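Local coordinates for protein glycosyl hydrolase, family 38 (Enterococcus faecalis, PDB 5KBP) that probably acts as an alpha-mannosidase, a metal-dependent glycoside hydrolase of family 38 that cleaves alpha-linked mannose from carbohydrates, at residues K835-T840 and L873-T878; T867-V872 and E891-R896. All blocks are in the same frame, centred on the assembly; numbering follows the deposited sequence.

Contact 1: K835-T840 and L873-T878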
ATOM      1  N   LYS A 835       9.008  -2.725  27.546  1.00 52.23           N
ATOM      2  CA  LYS A 835       9.809  -3.219  26.430  1.00 50.94           C
ATOM      3  C   LYS A 835      11.253  -3.335  26.906  1.00 49.57           C
ATOM      4  O   LYS A 835      11.523  -3.301  28.111  1.00 47.54           O
ATOM      5  CB  LYS A 835       9.646  -2.302  25.204  1.00 45.69           C
ATOM      6  CG  LYS A 835      10.269  -0.924  25.359  1.00 48.88           C
ATOM      7  CD  LYS A 835      10.055  -0.080  24.113  1.00 52.40           C
ATOM      8  CE  LYS A 835      10.889   1.187  24.153  1.00 46.57           C
ATOM      9  NZ  LYS A 835      12.346   0.884  24.094  1.00 43.90           N
ATOM     10  N   ARG A 836      12.187  -3.470  25.968  1.00 46.56           N
ATOM     11  CA  ARG A 836      13.592  -3.634  26.305  1.00 52.10           C
ATOM     12  C   ARG A 836      14.459  -2.741  25.429  1.00 54.30           C
ATOM     13  O   ARG A 836      14.104  -2.418  24.292  1.00 47.57           O
ATOM     14  CB  ARG A 836      14.025  -5.103  26.171  1.00 50.37           C
ATOM     15  CG  ARG A 836      13.350  -6.015  27.185  1.00 52.93           C
ATOM     16  CD  ARG A 836      13.897  -7.429  27.157  1.00 48.08           C
ATOM     17  NE  ARG A 836      13.299  -8.232  28.219  1.00 46.56           N
ATOM     18  CZ  ARG A 836      13.816  -8.369  29.436  1.00 50.19           C
ATOM     19  NH1 ARG A 836      14.954  -7.762  29.749  1.00 46.70           N
ATOM     20  NH2 ARG A 836      13.197  -9.118  30.340  1.00 47.86           N
ATOM     21  N   GLN A 837      15.605  -2.342  25.980  1.00 54.74           N
ATOM     22  CA  GLN A 837      16.520  -1.444  25.287  1.00 52.99           C
ATOM     23  C   GLN A 837      17.237  -2.177  24.156  1.00 54.06           C
ATOM     24  O   GLN A 837      17.434  -3.393  24.204  1.00 57.36           O
ATOM     25  CB  GLN A 837      17.529  -0.858  26.277  1.00 59.22           C
ATOM     26  CG  GLN A 837      18.342   0.311  25.745  1.00 58.54           C
ATOM     27  CD  GLN A 837      19.073   1.056  26.844  1.00 66.13           C
ATOM     28  OE1 GLN A 837      19.481   0.466  27.845  1.00 60.95           O
ATOM     29  NE2 GLN A 837      19.234   2.361  26.668  1.00 74.33           N
ATOM     30  N   GLU A 838      17.647  -1.410  23.138  1.00 60.58           N
ATOM     31  CA  GLU A 838      18.081  -2.001  21.873  1.00 65.48           C
ATOM     32  C   GLU A 838      19.268  -2.942  22.057  1.00 69.88           C
ATOM     33  O   GLU A 838      19.225  -4.101  21.630  1.00 88.82           O
ATOM     34  CB  GLU A 838      18.425  -0.903  20.866  1.00 62.03           C
ATOM     35  CG  GLU A 838      17.230  -0.376  20.089  1.00 66.97           C
ATOM     36  CD  GLU A 838      17.627   0.209  18.749  1.00 78.22           C
ATOM     37  OE1 GLU A 838      16.786   0.212  17.826  1.00 78.45           O
ATOM     38  OE2 GLU A 838      18.785   0.656  18.617  1.00 82.20           O
ATOM     39  N   GLN A 839      20.342  -2.461  22.679  1.00 53.38           N
ATOM     40  CA  GLN A 839      21.561  -3.253  22.799  1.00 58.31           C
ATOM     41  C   GLN A 839      21.740  -3.880  24.174  1.00 62.24           C
ATOM     42  O   GLN A 839      22.169  -5.034  24.269  1.00 49.57           O
ATOM     43  CB  GLN A 839      22.784  -2.392  22.467  1.00 72.76           C
ATOM     44  CG  GLN A 839      22.791  -1.864  21.039  1.00 84.07           C
ATOM     45  CD  GLN A 839      24.113  -1.228  20.653  1.00 98.35           C
ATOM     46  OE1 GLN A 839      25.050  -1.915  20.245  1.00104.85           O
ATOM     47  NE2 GLN A 839      24.195   0.091  20.779  1.00 99.70           N
ATOM     48  N   THR A 840      21.415  -3.153  25.243  1.00 67.45           N
ATOM     49  CA  THR A 840      21.624  -3.667  26.591  1.00 57.14           C
ATOM     50  C   THR A 840      20.572  -4.688  27.008  1.00 57.86           C
ATOM     51  O   THR A 840      20.806  -5.438  27.962  1.00 54.12           O
ATOM     52  CB  THR A 840      21.639  -2.515  27.597  1.00 58.85           C
ATOM     53  OG1 THR A 840      20.363  -1.866  27.601  1.00 62.44           O
ATOM     54  CG2 THR A 840      22.712  -1.501  27.229  1.00 56.49           C
ATOM     55  N   LEU A 873      14.674   8.343  26.449  1.00 51.77           N
ATOM     56  CA  LEU A 873      15.710   7.730  25.630  1.00 48.06           C
ATOM     57  C   LEU A 873      16.379   6.552  26.328  1.00 51.68           C
ATOM     58  O   LEU A 873      17.380   6.038  25.818  1.00 59.21           O
ATOM     59  CB  LEU A 873      16.762   8.769  25.237  1.00 35.74           C
ATOM     60  CG  LEU A 873      16.262   9.975  24.438  1.00 44.30           C
ATOM     61  CD1 LEU A 873      17.425  10.863  24.020  1.00 42.35           C
ATOM     62  CD2 LEU A 873      15.451   9.534  23.225  1.00 44.87           C
ATOM     63  N   GLU A 874      15.853   6.143  27.487  1.00 51.98           N
ATOM     64  CA  GLU A 874      16.297   4.954  28.214  1.00 57.04           C
ATOM     65  C   GLU A 874      17.717   5.093  28.755  1.00 55.60           C
ATOM     66  O   GLU A 874      18.411   4.094  28.958  1.00 49.67           O
ATOM     67  CB  GLU A 874      16.174   3.697  27.345  1.00 59.90           C
ATOM     68  CG  GLU A 874      14.738   3.338  27.002  1.00 63.74           C
ATOM     69  CD  GLU A 874      14.625   2.550  25.713  1.00 72.51           C
ATOM     70  OE1 GLU A 874      13.569   2.640  25.055  1.00 73.96           O
ATOM     71  OE2 GLU A 874      15.592   1.851  25.352  1.00 76.70           O
ATOM     72  N   GLU A 875      18.158   6.324  29.005  1.00 51.76           N
ATOM     73  CA  GLU A 875      19.458   6.567  29.609  1.00 52.66           C
ATOM     74  C   GLU A 875      19.292   7.181  30.997  1.00 55.52           C
ATOM     75  O   GLU A 875      18.334   7.922  31.239  1.00 61.07           O
ATOM     76  CB  GLU A 875      20.316   7.495  28.740  1.00 57.12           C
ATOM     77  CG  GLU A 875      20.687   6.898  27.394  1.00 63.09           C
ATOM     78  CD  GLU A 875      21.380   5.552  27.519  1.00 70.72           C
ATOM     79  OE1 GLU A 875      22.158   5.359  28.478  1.00 65.81           O
ATOM     80  OE2 GLU A 875      21.144   4.683  26.654  1.00 71.96           O
ATOM     81  N   PRO A 876      20.209   6.893  31.923  1.00 53.04           N
ATOM     82  CA  PRO A 876      20.030   7.341  33.309  1.00 52.31           C
ATOM     83  C   PRO A 876      19.848   8.848  33.410  1.00 54.77           C
ATOM     84  O   PRO A 876      20.455   9.621  32.664  1.00 63.61           O
ATOM     85  CB  PRO A 876      21.323   6.887  33.997  1.00 51.82           C
ATOM     86  CG  PRO A 876      21.802   5.743  33.173  1.00 55.82           C
ATOM     87  CD  PRO A 876      21.427   6.079  31.759  1.00 53.73           C
ATOM     88  N   LEU A 877      18.993   9.258  34.343  1.00 54.85           N
ATOM     89  CA  LEU A 877      18.727  10.674  34.547  1.00 61.98           C
ATOM     90  C   LEU A 877      19.948  11.368  35.139  1.00 70.99           C
ATOM     91  O   LEU A 877      20.662  10.804  35.972  1.00 71.26           O
ATOM     92  CB  LEU A 877      17.518  10.861  35.464  1.00 56.75           C
ATOM     93  CG  LEU A 877      16.156  10.478  34.881  1.00 54.32           C
ATOM     94  CD1 LEU A 877      15.071  10.535  35.945  1.00 58.01           C
ATOM     95  CD2 LEU A 877      15.809  11.392  33.714  1.00 44.18           C
ATOM     96  N   THR A 878      20.185  12.597  34.698  1.00 76.76           N
ATOM     97  CA  THR A 878      21.298  13.412  35.183  1.00 85.23           C
ATOM     98  C   THR A 878      20.752  14.751  35.659  1.00 86.07           C
ATOM     99  O   THR A 878      20.379  15.597  34.819  1.00 92.86           O
ATOM    100  CB  THR A 878      22.351  13.611  34.094  1.00 82.04           C
ATOM    101  OG1 THR A 878      21.717  14.060  32.889  1.00 79.37           O
ATOM    102  CG2 THR A 878      23.094  12.309  33.822  1.00 75.55           C
TER
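The Q837 amide is set between the backbone and side chain of E874 and the E875 carboxylate, with the two glutamates on opposite sides of its plane. Carbonyl O and CB of E874 lie on one side; E874 O is 3.0 Å from Q837 NE2. On the other, E875 reaches back with its side chain bent at chi2, and its OE2 also stands 3.0 Å from Q837 NE2. The amide plane is turned 31° from the E875 carboxylate but 65° from that of E874. Q837 has CG anti to its backbone N (chi1 -167°) and continues extended, sliding past the E874 side chain in the opposite direction. As a result, E874 OE2 comes 3.2 Å from Q837 CG, a carbon neighbour for that oxygen. At the other end of the amide, T840 OG1 donates to Q837 OE1 at 2.5 Å, tilted from the carbonyl plane. The other carboxylate oxygen of E874 goes to K835. That lysine crosses E874 at about a right angle and bends at its last torsion, and NZ makes a salt bridge with OE1. The modelled NZ to OE1 distance of 2.3 Å is doubtful, and only the opposite charges facing each other should be read from it. E322 of helix 304-332 and R105 of helix 100-117 also pack against K835. Chemically, the two oxygens facing NE2 favour the amide as modelled; the hydroxyl bond alone would not decide it. The lysine would be expected to favour a charged carboxylate on E874 in this buried spot, and the lysine-glutamate pair joins the end of strand 829-836 to the loop after strand 864-870, with the Q837 amide packed beside it.

Contact 2: T867-V872 and E891-R896; sequences TCLTNV and EIRTWR
L869 and W895 lie side by side, pointing the same way from their strands, and the leucine spreads its two methyls over two flat groups. CD2 sits over the indole, 3.7 Å from the centroid of the five-membered ring and 24° off the ring normal, a CH-pi contact. R893 CG lies over the same face of the ring, nearer its rim. The other leucine methyl, CD1, lies over one face of the R893 guanidinium, toward its rim, 3.6 Å from NE. With its chain bent at chi3 (-67°), R893 brings NE round to E891 and grips that carboxylate side-on, NE to OE1 at 2.7 Å and NH2 to OE2. NH1 and NH2 also reach the carbonyls of A885 and P886, which together with E891 limit the rotation of the guanidinium. W895 NE1 is buried here without a polar partner, and W831 meets the indole as well. The other face of the sheet carries T870, T894, C868 and R896. T870 and T894 cross at about a right angle, T870 OG1 being 3.3 Å from T894 CG2, while that same hydroxyl donates to N871 O on a lone pair. T870 CG2 turns instead to R896, whose NH2 bonds E874 O. Between the backbones, T870 N donates nearly straight to T894 O at 2.8 Å, and T867 N reaches R896 O at 2.9 Å; the link from R896 N to C868 O is weak. From the T870 carbonyl onward the chains part: one water joins T870 O to T894 N, and another ties T870 O to I892 O and T894 OG1. This is a loosely bonded antiparallel strand pair of the C-terminal beta-sandwich domain, in which strand 892-897 runs between 864-870 and 843-849.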
ATOM      1  N   THR A 867      16.799  -0.628  38.802  1.00 49.10           N
ATOM      2  CA  THR A 867      18.195  -0.220  38.901  1.00 51.12           C
ATOM      3  C   THR A 867      18.324   1.297  38.963  1.00 61.91           C
ATOM      4  O   THR A 867      19.030   1.834  39.822  1.00 65.56           O
ATOM      5  CB  THR A 867      18.990  -0.771  37.717  1.00 56.85           C
ATOM      6  OG1 THR A 867      18.672  -2.156  37.530  1.00 61.83           O
ATOM      7  CG2 THR A 867      20.486  -0.625  37.967  1.00 53.11           C
ATOM      8  N   CYS A 868      17.645   2.001  38.061  1.00 61.38           N
ATOM      9  CA  CYS A 868      17.725   3.452  38.008  1.00 54.01           C
ATOM     10  C   CYS A 868      16.547   3.982  37.208  1.00 51.90           C
ATOM     11  O   CYS A 868      15.968   3.274  36.379  1.00 54.10           O
ATOM     12  CB  CYS A 868      19.046   3.921  37.386  1.00 46.50           C
ATOM     13  SG  CYS A 868      19.243   3.470  35.644  1.00 59.43           S
ATOM     14  N   LEU A 869      16.199   5.238  37.470  1.00 58.26           N
ATOM     15  CA  LEU A 869      15.201   5.942  36.680  1.00 49.96           C
ATOM     16  C   LEU A 869      15.878   6.623  35.499  1.00 56.06           C
ATOM     17  O   LEU A 869      16.965   7.192  35.634  1.00 58.93           O
ATOM     18  CB  LEU A 869      14.457   6.969  37.532  1.00 46.03           C
ATOM     19  CG  LEU A 869      13.689   6.393  38.721  1.00 56.99           C
ATOM     20  CD1 LEU A 869      12.964   7.491  39.478  1.00 58.02           C
ATOM     21  CD2 LEU A 869      12.715   5.322  38.256  1.00 55.43           C
ATOM     22  N   THR A 870      15.237   6.550  34.338  1.00 57.30           N
ATOM     23  CA  THR A 870      15.820   7.034  33.098  1.00 57.25           C
ATOM     24  C   THR A 870      14.896   8.049  32.438  1.00 59.37           C
ATOM     25  O   THR A 870      13.762   8.275  32.869  1.00 60.50           O
ATOM     26  CB  THR A 870      16.096   5.879  32.123  1.00 59.08           C
ATOM     27  OG1 THR A 870      14.855   5.323  31.675  1.00 48.93           O
ATOM     28  CG2 THR A 870      16.925   4.795  32.795  1.00 69.18           C
ATOM     29  N   ASN A 871      15.406   8.663  31.376  1.00 50.07           N
ATOM     30  CA  ASN A 871      14.599   9.512  30.512  1.00 49.62           C
ATOM     31  C   ASN A 871      13.842   8.619  29.530  1.00 51.81           C
ATOM     32  O   ASN A 871      13.853   7.390  29.639  1.00 55.08           O
ATOM     33  CB  ASN A 871      15.482  10.548  29.822  1.00 48.15           C
ATOM     34  CG  ASN A 871      16.664   9.927  29.090  1.00 54.07           C
ATOM     35  OD1 ASN A 871      16.601   8.791  28.622  1.00 53.35           O
ATOM     36  ND2 ASN A 871      17.753  10.680  28.991  1.00 54.83           N
ATOM     37  N   VAL A 872      13.171   9.224  28.545  1.00 52.24           N
ATOM     38  CA  VAL A 872      12.482   8.419  27.536  1.00 49.38           C
ATOM     39  C   VAL A 872      13.431   7.869  26.485  1.00 49.75           C
ATOM     40  O   VAL A 872      13.031   7.003  25.697  1.00 46.29           O
ATOM     41  CB  VAL A 872      11.360   9.218  26.848  1.00 42.71           C
ATOM     42  CG1 VAL A 872      10.337   9.679  27.876  1.00 39.21           C
ATOM     43  CG2 VAL A 872      11.933  10.392  26.072  1.00 34.36           C
ATOM     44  N   GLU A 891       4.514  13.697  36.301  1.00 58.68           N
ATOM     45  CA  GLU A 891       5.828  13.207  35.917  1.00 51.23           C
ATOM     46  C   GLU A 891       5.698  11.990  35.012  1.00 46.18           C
ATOM     47  O   GLU A 891       4.857  11.117  35.239  1.00 48.68           O
ATOM     48  CB  GLU A 891       6.655  12.844  37.150  1.00 52.46           C
ATOM     49  CG  GLU A 891       8.104  12.506  36.832  1.00 59.32           C
ATOM     50  CD  GLU A 891       8.801  11.772  37.959  1.00 64.11           C
ATOM     51  OE1 GLU A 891       9.461  10.750  37.681  1.00 57.63           O
ATOM     52  OE2 GLU A 891       8.687  12.215  39.121  1.00 63.24           O
ATOM     53  N   ILE A 892       6.532  11.942  33.980  1.00 44.53           N
ATOM     54  CA  ILE A 892       6.652  10.779  33.110  1.00 40.17           C
ATOM     55  C   ILE A 892       7.893  10.025  33.573  1.00 49.25           C
ATOM     56  O   ILE A 892       9.023  10.415  33.264  1.00 55.99           O
ATOM     57  CB  ILE A 892       6.745  11.173  31.635  1.00 45.84           C
ATOM     58  CG1 ILE A 892       5.601  12.115  31.257  1.00 46.45           C
ATOM     59  CG2 ILE A 892       6.721   9.932  30.759  1.00 38.07           C
ATOM     60  CD1 ILE A 892       5.774  12.748  29.893  1.00 38.89           C
ATOM     61  N   ARG A 893       7.691   8.947  34.322  1.00 51.21           N
ATOM     62  CA  ARG A 893       8.791   8.191  34.901  1.00 51.84           C
ATOM     63  C   ARG A 893       9.061   6.935  34.083  1.00 53.67           C
ATOM     64  O   ARG A 893       8.132   6.238  33.665  1.00 50.77           O
ATOM     65  CB  ARG A 893       8.489   7.817  36.354  1.00 48.87           C
ATOM     66  CG  ARG A 893       9.633   7.110  37.060  1.00 54.12           C
ATOM     67  CD  ARG A 893       9.434   7.098  38.565  1.00 53.00           C
ATOM     68  NE  ARG A 893       9.523   8.435  39.144  1.00 54.05           N
ATOM     69  CZ  ARG A 893       9.419   8.693  40.443  1.00 60.66           C
ATOM     70  NH1 ARG A 893       9.218   7.704  41.303  1.00 73.12           N
ATOM     71  NH2 ARG A 893       9.513   9.940  40.883  1.00 53.82           N
ATOM     72  N   THR A 894      10.344   6.653  33.860  1.00 50.54           N
ATOM     73  CA  THR A 894      10.781   5.480  33.116  1.00 54.13           C
ATOM     74  C   THR A 894      11.775   4.695  33.960  1.00 50.25           C
ATOM     75  O   THR A 894      12.749   5.263  34.464  1.00 51.20           O
ATOM     76  CB  THR A 894      11.419   5.874  31.779  1.00 51.38           C
ATOM     77  OG1 THR A 894      10.510   6.694  31.035  1.00 52.33           O
ATOM     78  CG2 THR A 894      11.756   4.635  30.964  1.00 47.92           C
ATOM     79  N   TRP A 895      11.529   3.398  34.109  1.00 47.98           N
ATOM     80  CA  TRP A 895      12.385   2.516  34.887  1.00 46.04           C
ATOM     81  C   TRP A 895      13.313   1.717  33.977  1.00 45.46           C
ATOM     82  O   TRP A 895      13.084   1.582  32.772  1.00 50.24           O
ATOM     83  CB  TRP A 895      11.549   1.554  35.735  1.00 48.76           C
ATOM     84  CG  TRP A 895      10.790   2.198  36.857  1.00 55.76           C
ATOM     85  CD1 TRP A 895      11.160   2.254  38.169  1.00 58.43           C
ATOM     86  CD2 TRP A 895       9.523   2.861  36.768  1.00 52.00           C
ATOM     87  NE1 TRP A 895      10.206   2.917  38.902  1.00 55.19           N
ATOM     88  CE2 TRP A 895       9.191   3.301  38.065  1.00 54.93           C
ATOM     89  CE3 TRP A 895       8.641   3.130  35.718  1.00 50.66           C
ATOM     90  CZ2 TRP A 895       8.012   3.989  38.340  1.00 54.87           C
ATOM     91  CZ3 TRP A 895       7.473   3.817  35.993  1.00 52.38           C
ATOM     92  CH2 TRP A 895       7.169   4.241  37.293  1.00 48.50           C
ATOM     93  N   ARG A 896      14.371   1.181  34.581  1.00 44.97           N
ATOM     94  CA  ARG A 896      15.296   0.282  33.905  1.00 50.35           C
ATOM     95  C   ARG A 896      15.655  -0.850  34.852  1.00 57.49           C
ATOM     96  O   ARG A 896      16.120  -0.602  35.968  1.00 66.02           O
ATOM     97  CB  ARG A 896      16.569   1.007  33.454  1.00 48.88           C
ATOM     98  CG  ARG A 896      17.672   0.056  33.009  1.00 64.75           C
ATOM     99  CD  ARG A 896      19.041   0.718  33.014  1.00 67.20           C
ATOM    100  NE  ARG A 896      19.247   1.586  31.860  1.00 57.60           N
ATOM    101  CZ  ARG A 896      20.413   2.146  31.551  1.00 56.27           C
ATOM    102  NH1 ARG A 896      21.478   1.927  32.309  1.00 53.47           N
ATOM    103  NH2 ARG A 896      20.514   2.923  30.482  1.00 58.83           N
TER
HETATM  104  O   HOH W   1      11.040   9.342  31.617  1.00 46.48           O
HETATM  105  O   HOH W   2      12.137   8.603  34.936  1.00 51.55           O

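Overall arrangement
Both contacts belong to the C-terminal beta-sandwich region, their centres about 9 Å apart, and neither lies near the calcium-binding residues F253 and Y256. Along the chain their segments alternate: 867-872 runs straight into 873-878, so the loop used in contact 1 leaves directly from the strand used in contact 2. They also touch in space. E874 O and R896 NH2 stand 2.8 Å apart, a probable hydrogen bond, and P876 CD packs 3.5 Å from the same nitrogen. Further along the loop, L877 N is 3.2 Å from L869 O, probably another bond. The five-stranded sheet connects them too, with 829-836 outermost and 892-897 in the middle.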